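Local structure of poly-gamma-glutamate hydrolase (Bacillus phage phiNIT1, 3A9L) at residues P39-E45 against L77-S81; L63-Q67 against F84-A89; A99-Y105 against G161-I166. The protein hydrolyses the gamma-glutamyl linkages of bacterial poly-gamma-glutamate, working as a zinc peptidase. All coordinates share one frame; numbering follows the deposited sequence.

Interaction 1: P39-E45 against L77-S81; sequences PHAGGIE and LHVTS. With ZN (zinc ion), chain C; PO4 (phosphate ion), chain D.
The imidazoles of His40 and His78 meet at a slant, their planes 44° apart and their centroids 4.0 Å apart. CD2 of His78 lies over the centre of one face of the His40 ring, and Pro39 CG covers the opposite face. His40 NE2 donates to Val79 O over 2.6 Å, close to the plane of its own ring but from above that of the carbonyl, and His40 ND1 binds the zinc ion at 2.2 Å; together the two would fix the ring's rotation. Glu45 grips the same metal with both oxygens, OE1 at 2.3 Å from zinc, and OE1 also accepts from Gly104 N. With His103 they complete the protein ligands of a site consistent with the zinc exopeptidase clan. A phosphate, probably from the crystallisation liquor, binds the zinc ion through O4. His78 NE2 donates to phosphate O4 at 2.7 Å, almost straight, and His78 ND1 is hydrogen-bonded to Asp5. Thr80 OG1 bonds phosphate O1, whereas Ser81 N and OG both bond O3. A water joins Pro39 O, Leu77 O and Val79 N. Apolar contact comes from Ile44, whose CD1 lies 4.0 Å from Leu77 CB and whose CG2 meets His78 CB.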
loop_
_atom_site.group_PDB
_atom_site.type_symbol
_atom_site.label_atom_id
_atom_site.label_comp_id
_atom_site.label_asym_id
_atom_site.label_seq_id
_atom_site.Cartn_x
_atom_site.Cartn_y
_atom_site.Cartn_z
ATOM N N PRO A 39 -13.379 -2.724 1.038
ATOM C CA PRO A 39 -13.545 -2.306 -0.356
ATOM C C PRO A 39 -14.262 -0.956 -0.482
ATOM O O PRO A 39 -14.349 -0.390 -1.590
ATOM C CB PRO A 39 -14.406 -3.421 -0.957
ATOM C CG PRO A 39 -15.208 -3.974 0.186
ATOM C CD PRO A 39 -14.318 -3.803 1.431
ATOM N N HIS A 40 -14.793 -0.493 0.650
ATOM C CA HIS A 40 -15.641 0.713 0.751
ATOM C C HIS A 40 -15.052 1.761 1.726
ATOM O O HIS A 40 -15.760 2.350 2.583
ATOM C CB HIS A 40 -17.107 0.310 1.065
ATOM C CG HIS A 40 -17.637 -0.781 0.169
ATOM N ND1 HIS A 40 -18.581 -1.699 0.573
ATOM C CD2 HIS A 40 -17.323 -1.114 -1.108
ATOM C CE1 HIS A 40 -18.820 -2.557 -0.401
ATOM N NE2 HIS A 40 -18.059 -2.229 -1.431
ATOM N N ALA A 41 -13.744 2.004 1.584
ATOM C CA ALA A 41 -13.030 2.918 2.480
ATOM C C ALA A 41 -13.021 4.383 1.999
ATOM O O ALA A 41 -13.677 4.719 1.025
ATOM C CB ALA A 41 -11.612 2.422 2.732
ATOM N N GLY A 42 -12.284 5.237 2.715
ATOM C CA GLY A 42 -12.297 6.685 2.465
ATOM C C GLY A 42 -13.706 7.161 2.714
ATOM O O GLY A 42 -14.309 6.772 3.707
ATOM N N GLY A 43 -14.217 7.976 1.794
ATOM C CA GLY A 43 -15.588 8.514 1.805
ATOM C C GLY A 43 -16.762 7.588 1.442
ATOM O O GLY A 43 -17.910 7.923 1.729
ATOM N N ILE A 44 -16.509 6.425 0.833
ATOM C CA ILE A 44 -17.619 5.487 0.490
ATOM C C ILE A 44 -18.405 5.043 1.751
ATOM O O ILE A 44 -19.650 5.210 1.832
ATOM C CB ILE A 44 -17.149 4.252 -0.345
ATOM C CG1 ILE A 44 -16.181 4.657 -1.461
ATOM C CG2 ILE A 44 -18.360 3.474 -0.911
ATOM C CD1 ILE A 44 -15.313 3.519 -2.004
ATOM N N GLU A 45 -17.698 4.467 2.723
ATOM C CA GLU A 45 -18.275 4.190 4.037
ATOM C C GLU A 45 -17.384 4.753 5.133
ATOM O O GLU A 45 -16.406 4.086 5.562
ATOM C CB GLU A 45 -18.497 2.698 4.240
ATOM C CG GLU A 45 -19.770 2.250 3.518
ATOM C CD GLU A 45 -19.752 0.813 3.074
ATOM O OE1 GLU A 45 -19.051 -0.018 3.690
ATOM O OE2 GLU A 45 -20.492 0.494 2.107
ATOM N N LEU A 77 -18.936 4.964 -6.114
ATOM C CA LEU A 77 -17.728 4.162 -6.132
ATOM C C LEU A 77 -17.958 2.831 -5.389
ATOM O O LEU A 77 -17.026 2.015 -5.214
ATOM C CB LEU A 77 -16.585 4.959 -5.514
ATOM C CG LEU A 77 -16.310 6.329 -6.116
ATOM C CD1 LEU A 77 -15.400 7.103 -5.186
ATOM C CD2 LEU A 77 -15.700 6.213 -7.528
ATOM N N HIS A 78 -19.207 2.610 -4.975
ATOM C CA HIS A 78 -19.566 1.415 -4.223
ATOM C C HIS A 78 -19.800 0.241 -5.144
ATOM O O HIS A 78 -20.712 0.270 -5.977
ATOM C CB HIS A 78 -20.784 1.674 -3.315
ATOM C CG HIS A 78 -21.214 0.478 -2.521
ATOM N ND1 HIS A 78 -22.142 -0.432 -2.989
ATOM C CD2 HIS A 78 -20.860 0.050 -1.287
ATOM C CE1 HIS A 78 -22.331 -1.372 -2.084
ATOM N NE2 HIS A 78 -21.567 -1.102 -1.038
ATOM N N VAL A 79 -18.960 -0.786 -4.990
ATOM C CA VAL A 79 -19.188 -2.068 -5.612
ATOM C C VAL A 79 -19.367 -3.098 -4.496
ATOM O O VAL A 79 -18.448 -3.405 -3.726
ATOM C CB VAL A 79 -18.091 -2.417 -6.660
ATOM C CG1 VAL A 79 -18.214 -3.839 -7.148
ATOM C CG2 VAL A 79 -18.211 -1.453 -7.892
ATOM N N THR A 80 -20.585 -3.597 -4.380
ATOM C CA THR A 80 -20.901 -4.557 -3.349
ATOM C C THR A 80 -19.847 -5.679 -3.239
ATOM O O THR A 80 -19.257 -6.087 -4.248
ATOM C CB THR A 80 -22.297 -5.131 -3.595
ATOM O OG1 THR A 80 -22.834 -5.617 -2.358
ATOM C CG2 THR A 80 -22.253 -6.227 -4.673
ATOM N N SER A 81 -19.617 -6.173 -2.019
ATOM C CA SER A 81 -18.564 -7.192 -1.739
ATOM C C SER A 81 -18.645 -8.497 -2.534
ATOM O O SER A 81 -17.611 -9.099 -2.865
ATOM C CB SER A 81 -18.509 -7.541 -0.241
ATOM O OG SER A 81 -18.642 -6.395 0.575
HETATM ZN ZN ZN C . -19.723 -1.836 2.436
HETATM P P PO4 D . -21.905 -4.124 0.874
HETATM O O1 PO4 D . -22.824 -4.184 -0.327
HETATM O O2 PO4 D . -22.537 -4.734 2.115
HETATM O O3 PO4 D . -20.704 -4.947 0.490
HETATM O O4 PO4 D . -21.516 -2.703 1.177
HETATM O O HOH W 1 -16.229 -0.331 -3.989
HETATM O O HOH W 2 -21.596 -1.984 3.721
#

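Interaction 2: L63-Q67 against F84-A89; sequences LYLFQ and FDEPMA
Capping of the helix 87-94 N terminus by Glu86 gives this contact its centre, and the hydroxyl of Tyr64, from strand 62-68, is built into the cap. At the N-cap position, Glu86 turns its carboxylate back over the first turn: Glu86 OE1 accepts from Ala89 N at 2.8 Å and OE2 from Met88 N at 2.9 Å, both donors approaching from above the carboxylate plane. A bend at chi2 (-78°) brings the group round. Tyr64 OH donates to Glu86 OE1 in a very short bond of 2.5 Å, with the phenol ring and the carboxylate almost coplanar, 8° apart. OE1 is thus gripped by two donors and OE2 by one, which would hold this buried acid group flat and fixed.

Around the polar core the packing is aromatic. The methyl of Ala89 sits over one face of the Tyr64 ring, CB 3.8 Å from the ring centroid in a CH-pi contact displaced toward the hydroxyl-bearing end. Phe84 and Phe66 form an offset edge-to-face pair with planes at 80°, the edge of Phe84 directed at the face of Phe66. CZ of Phe84 is also 3.8 Å from Phe66 CB. The Phe84 ring edge meets Tyr64 OH in plane as well, its CZ 3.7 Å from that oxygen. Phe66 CD2 meets Glu86 CG.

Tyr64 also touches Ile25 and Val27 of strand 23-29 and Phe37 of strand 34-42. Helix 10-16 packs on Phe66 through Ile10 and Leu13, with Ile10 touching Phe84 and Glu86 as well. Pro87 and Met88 pack on Cys91 and Met92 of the second subunit, so the start of the helix touches both strand 62-68 and the partner chain.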
loop_
_atom_site.group_PDB
_atom_site.type_symbol
_atom_site.label_atom_id
_atom_site.label_comp_id
_atom_site.label_asym_id
_atom_site.label_seq_id
_atom_site.Cartn_x
_atom_site.Cartn_y
_atom_site.Cartn_z
ATOM N N LEU A 63 -2.989 -4.809 5.510
ATOM C CA LEU A 63 -4.002 -3.795 5.261
ATOM C C LEU A 63 -4.273 -3.723 3.769
ATOM O O LEU A 63 -3.356 -3.848 2.948
ATOM C CB LEU A 63 -3.489 -2.422 5.752
ATOM C CG LEU A 63 -4.171 -1.085 5.425
ATOM C CD1 LEU A 63 -3.887 -0.013 6.498
ATOM C CD2 LEU A 63 -3.829 -0.555 4.021
ATOM N N TYR A 64 -5.542 -3.510 3.418
ATOM C CA TYR A 64 -5.907 -3.142 2.049
ATOM C C TYR A 64 -7.080 -2.221 2.170
ATOM O O TYR A 64 -7.979 -2.530 2.948
ATOM C CB TYR A 64 -6.336 -4.360 1.246
ATOM C CG TYR A 64 -6.957 -3.985 -0.085
ATOM C CD1 TYR A 64 -8.327 -3.685 -0.179
ATOM C CD2 TYR A 64 -6.195 -3.927 -1.230
ATOM C CE1 TYR A 64 -8.890 -3.352 -1.362
ATOM C CE2 TYR A 64 -6.763 -3.603 -2.439
ATOM C CZ TYR A 64 -8.098 -3.308 -2.491
ATOM O OH TYR A 64 -8.675 -2.956 -3.665
ATOM N N LEU A 65 -7.081 -1.122 1.405
ATOM C CA LEU A 65 -8.207 -0.161 1.380
ATOM C C LEU A 65 -8.490 0.355 -0.015
ATOM O O LEU A 65 -7.617 0.964 -0.636
ATOM C CB LEU A 65 -7.862 1.066 2.218
ATOM C CG LEU A 65 -7.544 0.981 3.680
ATOM C CD1 LEU A 65 -7.093 2.344 4.096
ATOM C CD2 LEU A 65 -8.800 0.550 4.473
ATOM N N PHE A 66 -9.697 0.131 -0.515
ATOM C CA PHE A 66 -10.139 0.788 -1.760
ATOM C C PHE A 66 -10.932 1.976 -1.303
ATOM O O PHE A 66 -11.986 1.806 -0.681
ATOM C CB PHE A 66 -11.002 -0.152 -2.632
ATOM C CG PHE A 66 -11.398 0.439 -3.960
ATOM C CD1 PHE A 66 -12.587 1.187 -4.072
ATOM C CD2 PHE A 66 -10.632 0.231 -5.107
ATOM C CE1 PHE A 66 -12.965 1.759 -5.289
ATOM C CE2 PHE A 66 -11.012 0.793 -6.323
ATOM C CZ PHE A 66 -12.187 1.556 -6.413
ATOM N N GLN A 67 -10.393 3.177 -1.556
ATOM C CA GLN A 67 -10.884 4.399 -0.886
ATOM C C GLN A 67 -11.552 5.360 -1.854
ATOM O O GLN A 67 -10.952 5.689 -2.874
ATOM C CB GLN A 67 -9.701 5.154 -0.239
ATOM C CG GLN A 67 -9.017 4.471 0.963
ATOM C CD GLN A 67 -8.240 5.471 1.822
ATOM O OE1 GLN A 67 -8.627 5.755 2.950
ATOM N NE2 GLN A 67 -7.198 6.058 1.265
ATOM N N PHE A 84 -16.972 -7.507 -5.843
ATOM C CA PHE A 84 -15.794 -6.673 -5.710
ATOM C C PHE A 84 -14.623 -7.508 -6.102
ATOM O O PHE A 84 -14.316 -8.541 -5.491
ATOM C CB PHE A 84 -15.646 -6.103 -4.304
ATOM C CG PHE A 84 -14.469 -5.160 -4.157
ATOM C CD1 PHE A 84 -13.212 -5.653 -3.847
ATOM C CD2 PHE A 84 -14.631 -3.796 -4.329
ATOM C CE1 PHE A 84 -12.141 -4.809 -3.704
ATOM C CE2 PHE A 84 -13.559 -2.940 -4.195
ATOM C CZ PHE A 84 -12.328 -3.440 -3.863
ATOM N N ASP A 85 -13.982 -7.040 -7.153
ATOM C CA ASP A 85 -13.004 -7.854 -7.845
ATOM C C ASP A 85 -11.702 -7.096 -8.146
ATOM O O ASP A 85 -10.956 -7.494 -9.014
ATOM C CB ASP A 85 -13.637 -8.459 -9.124
ATOM C CG ASP A 85 -13.824 -7.442 -10.251
ATOM O OD1 ASP A 85 -13.995 -6.258 -9.971
ATOM O OD2 ASP A 85 -13.831 -7.853 -11.433
ATOM N N GLU A 86 -11.414 -6.033 -7.402
ATOM C CA GLU A 86 -10.184 -5.288 -7.649
ATOM C C GLU A 86 -9.024 -6.303 -7.620
ATOM O O GLU A 86 -8.863 -7.050 -6.638
ATOM C CB GLU A 86 -10.038 -4.172 -6.623
ATOM C CG GLU A 86 -9.004 -3.109 -6.947
ATOM C CD GLU A 86 -7.625 -3.605 -6.655
ATOM O OE1 GLU A 86 -7.403 -4.036 -5.505
ATOM O OE2 GLU A 86 -6.807 -3.660 -7.603
ATOM N N PRO A 87 -8.225 -6.365 -8.698
ATOM C CA PRO A 87 -7.276 -7.468 -8.750
ATOM C C PRO A 87 -6.239 -7.509 -7.613
ATOM O O PRO A 87 -5.825 -8.592 -7.197
ATOM C CB PRO A 87 -6.596 -7.280 -10.122
ATOM C CG PRO A 87 -6.858 -5.900 -10.492
ATOM C CD PRO A 87 -8.259 -5.661 -9.984
ATOM N N MET A 88 -5.846 -6.352 -7.093
ATOM C CA MET A 88 -4.840 -6.377 -6.047
ATOM C C MET A 88 -5.416 -6.942 -4.751
ATOM O O MET A 88 -4.744 -7.730 -4.087
ATOM C CB MET A 88 -4.182 -5.022 -5.879
ATOM C CG MET A 88 -3.318 -4.656 -7.043
ATOM S SD MET A 88 -2.277 -3.283 -6.579
ATOM C CE MET A 88 -3.543 -2.021 -6.366
ATOM N N ALA A 89 -6.659 -6.548 -4.433
ATOM C CA ALA A 89 -7.464 -7.100 -3.352
ATOM C C ALA A 89 -7.545 -8.639 -3.394
ATOM O O ALA A 89 -7.198 -9.303 -2.429
ATOM C CB ALA A 89 -8.883 -6.497 -3.392
#

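Interaction 3: A99-Y105 against G161-I166; sequences AVSFHGY and GVQLEI. With ZN (zinc ion), chain C.
His103 and Glu165 are paired across neighbouring strands, their side chains crossing on one face of the sheet. His103 ND1 binds the zinc ion at 2.1 Å, while Glu165 reaches the metal through a zinc-bound water, which donates to Gly104 O and, over 2.8 Å, to Glu165 OE1. The carboxylate lies 17° from the plane of the imidazole, Glu165 CD 3.4 Å from His103 CB; the chain doubles over at chi2, -97°, which lays the carboxylate beside that carbon. One shell out, a second water takes a weak bond from His103 NE2, accepts from Ser101 OG and donates to Gln163 OE1, an oxygen also hydrogen-bonded to Asn151.

The backbones set this spacing. Six hydrogen bonds, running from Val162 N to Ala99 O through to Tyr105 N to Ile166 O, lock the two parallel strands in register. On the other face the side chains are apolar: Val100 CG1 touches Leu164 CD1 at 3.5 Å, and Phe102 lies alongside Leu164. Helix 120-132 packs there on Val100, Val162 and Leu164, and helix 48-59 on Phe102 and Ile166. A metal held near the C-terminal ends of neighbouring parallel strands, above a mixed sheet backed by helices, is consistent with the zinc exopeptidase fold.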
loop_
_atom_site.group_PDB
_atom_site.type_symbol
_atom_site.label_atom_id
_atom_site.label_comp_id
_atom_site.label_asym_id
_atom_site.label_seq_id
_atom_site.Cartn_x
_atom_site.Cartn_y
_atom_site.Cartn_z
ATOM N N ALA A 99 -9.237 -13.279 7.038
ATOM C CA ALA A 99 -9.552 -11.925 6.614
ATOM C C ALA A 99 -10.707 -11.384 7.428
ATOM O O ALA A 99 -11.678 -12.102 7.701
ATOM C CB ALA A 99 -9.901 -11.889 5.111
ATOM N N VAL A 100 -10.559 -10.142 7.859
ATOM C CA VAL A 100 -11.647 -9.393 8.507
ATOM C C VAL A 100 -11.969 -8.129 7.696
ATOM O O VAL A 100 -11.105 -7.264 7.493
ATOM C CB VAL A 100 -11.277 -9.041 9.962
ATOM C CG1 VAL A 100 -12.330 -8.158 10.590
ATOM C CG2 VAL A 100 -11.125 -10.295 10.798
ATOM N N SER A 101 -13.220 -7.986 7.255
ATOM C CA SER A 101 -13.581 -6.837 6.393
ATOM C C SER A 101 -14.371 -5.817 7.203
ATOM O O SER A 101 -15.074 -6.192 8.104
ATOM C CB SER A 101 -14.403 -7.281 5.205
ATOM O OG SER A 101 -15.625 -7.872 5.607
ATOM N N PHE A 102 -14.245 -4.538 6.885
ATOM C CA PHE A 102 -14.953 -3.515 7.647
ATOM C C PHE A 102 -15.889 -2.678 6.757
ATOM O O PHE A 102 -15.451 -2.061 5.791
ATOM C CB PHE A 102 -13.964 -2.601 8.379
ATOM C CG PHE A 102 -13.091 -3.318 9.382
ATOM C CD1 PHE A 102 -11.954 -4.030 8.973
ATOM C CD2 PHE A 102 -13.413 -3.294 10.726
ATOM C CE1 PHE A 102 -11.136 -4.707 9.915
ATOM C CE2 PHE A 102 -12.604 -3.944 11.672
ATOM C CZ PHE A 102 -11.481 -4.664 11.257
ATOM N N HIS A 103 -17.160 -2.617 7.148
ATOM C CA HIS A 103 -18.225 -1.997 6.342
ATOM C C HIS A 103 -19.047 -1.008 7.089
ATOM O O HIS A 103 -19.127 -1.027 8.327
ATOM C CB HIS A 103 -19.149 -3.056 5.744
ATOM C CG HIS A 103 -18.529 -3.814 4.612
ATOM N ND1 HIS A 103 -18.688 -3.440 3.300
ATOM C CD2 HIS A 103 -17.729 -4.911 4.602
ATOM C CE1 HIS A 103 -18.013 -4.273 2.526
ATOM N NE2 HIS A 103 -17.429 -5.177 3.291
ATOM N N GLY A 104 -19.662 -0.105 6.333
ATOM C CA GLY A 104 -20.584 0.867 6.938
ATOM C C GLY A 104 -22.006 0.700 6.399
ATOM O O GLY A 104 -22.201 0.578 5.192
ATOM N N TYR A 105 -23.006 0.669 7.278
ATOM C CA TYR A 105 -24.384 0.623 6.779
ATOM C C TYR A 105 -25.144 1.792 7.384
ATOM O O TYR A 105 -24.729 2.320 8.415
ATOM C CB TYR A 105 -25.063 -0.761 7.017
ATOM C CG TYR A 105 -25.518 -1.016 8.439
ATOM C CD1 TYR A 105 -26.802 -0.657 8.858
ATOM C CD2 TYR A 105 -24.663 -1.617 9.375
ATOM C CE1 TYR A 105 -27.222 -0.888 10.183
ATOM C CE2 TYR A 105 -25.080 -1.860 10.699
ATOM C CZ TYR A 105 -26.356 -1.493 11.090
ATOM O OH TYR A 105 -26.760 -1.720 12.387
ATOM N N GLY A 161 -14.137 -15.881 6.068
ATOM C CA GLY A 161 -13.781 -14.551 6.524
ATOM C C GLY A 161 -14.778 -14.035 7.557
ATOM O O GLY A 161 -15.707 -14.745 7.899
ATOM N N VAL A 162 -14.565 -12.818 8.072
ATOM C CA VAL A 162 -15.489 -12.234 9.058
ATOM C C VAL A 162 -15.811 -10.828 8.607
ATOM O O VAL A 162 -14.925 -9.977 8.498
ATOM C CB VAL A 162 -14.877 -12.131 10.481
ATOM C CG1 VAL A 162 -15.730 -11.244 11.397
ATOM C CG2 VAL A 162 -14.662 -13.499 11.096
ATOM N N GLN A 163 -17.086 -10.572 8.393
ATOM C CA GLN A 163 -17.520 -9.284 7.938
ATOM C C GLN A 163 -18.122 -8.462 9.101
ATOM O O GLN A 163 -19.014 -8.950 9.829
ATOM C CB GLN A 163 -18.564 -9.463 6.815
ATOM C CG GLN A 163 -19.060 -8.127 6.312
ATOM C CD GLN A 163 -20.139 -8.242 5.251
ATOM O OE1 GLN A 163 -19.861 -8.057 4.088
ATOM N NE2 GLN A 163 -21.390 -8.521 5.669
ATOM N N LEU A 164 -17.669 -7.218 9.266
ATOM C CA LEU A 164 -18.335 -6.312 10.200
ATOM C C LEU A 164 -19.095 -5.230 9.458
ATOM O O LEU A 164 -18.554 -4.561 8.614
ATOM C CB LEU A 164 -17.360 -5.648 11.194
ATOM C CG LEU A 164 -16.655 -6.503 12.263
ATOM C CD1 LEU A 164 -15.632 -7.438 11.649
ATOM C CD2 LEU A 164 -15.968 -5.598 13.300
ATOM N N GLU A 165 -20.361 -5.049 9.784
ATOM C CA GLU A 165 -21.127 -3.989 9.129
ATOM C C GLU A 165 -21.524 -3.017 10.227
ATOM O O GLU A 165 -22.340 -3.360 11.094
ATOM C CB GLU A 165 -22.330 -4.596 8.391
ATOM C CG GLU A 165 -21.989 -5.289 7.019
ATOM C CD GLU A 165 -22.216 -4.408 5.796
ATOM O OE1 GLU A 165 -22.619 -3.258 5.945
ATOM O OE2 GLU A 165 -21.963 -4.856 4.668
ATOM N N ILE A 166 -20.909 -1.821 10.205
ATOM C CA ILE A 166 -21.015 -0.878 11.291
ATOM C C ILE A 166 -21.956 0.275 10.927
ATOM O O ILE A 166 -21.788 0.927 9.898
ATOM C CB ILE A 166 -19.603 -0.340 11.673
ATOM C CG1 ILE A 166 -18.563 -1.479 11.587
ATOM C CG2 ILE A 166 -19.611 0.256 13.065
ATOM C CD1 ILE A 166 -17.183 -1.007 11.965
HETATM ZN ZN ZN C . -19.723 -1.836 2.436
HETATM O O HOH W 3 -17.174 -8.020 3.213
HETATM O O HOH W 2 -21.596 -1.984 3.721
#

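From the N terminus, residues 39-45 cover the end of strand 34-42 and the turn after it, and open interaction 1. Helix 48-59 then leads to 63-67, the first half of interaction 2, before 77-81 closes the first contact and 84-89 the second. The two therefore cross, and they touch where Ala41 N meets Phe66 O and Pro39 packs on Phe84. Interaction 3 follows in series, closing a 55-residue excursion between 99-105 and 161-166. It joins interaction 1 through the shared zinc, its water and Glu45 OE1 to Gly104 N. Within one sheet, interaction 1 ties strand 34-42 to loop 77-81, interaction 2 ties 62-68 to the start of helix 87-94, and interaction 3 joins 98-105 to 162-167.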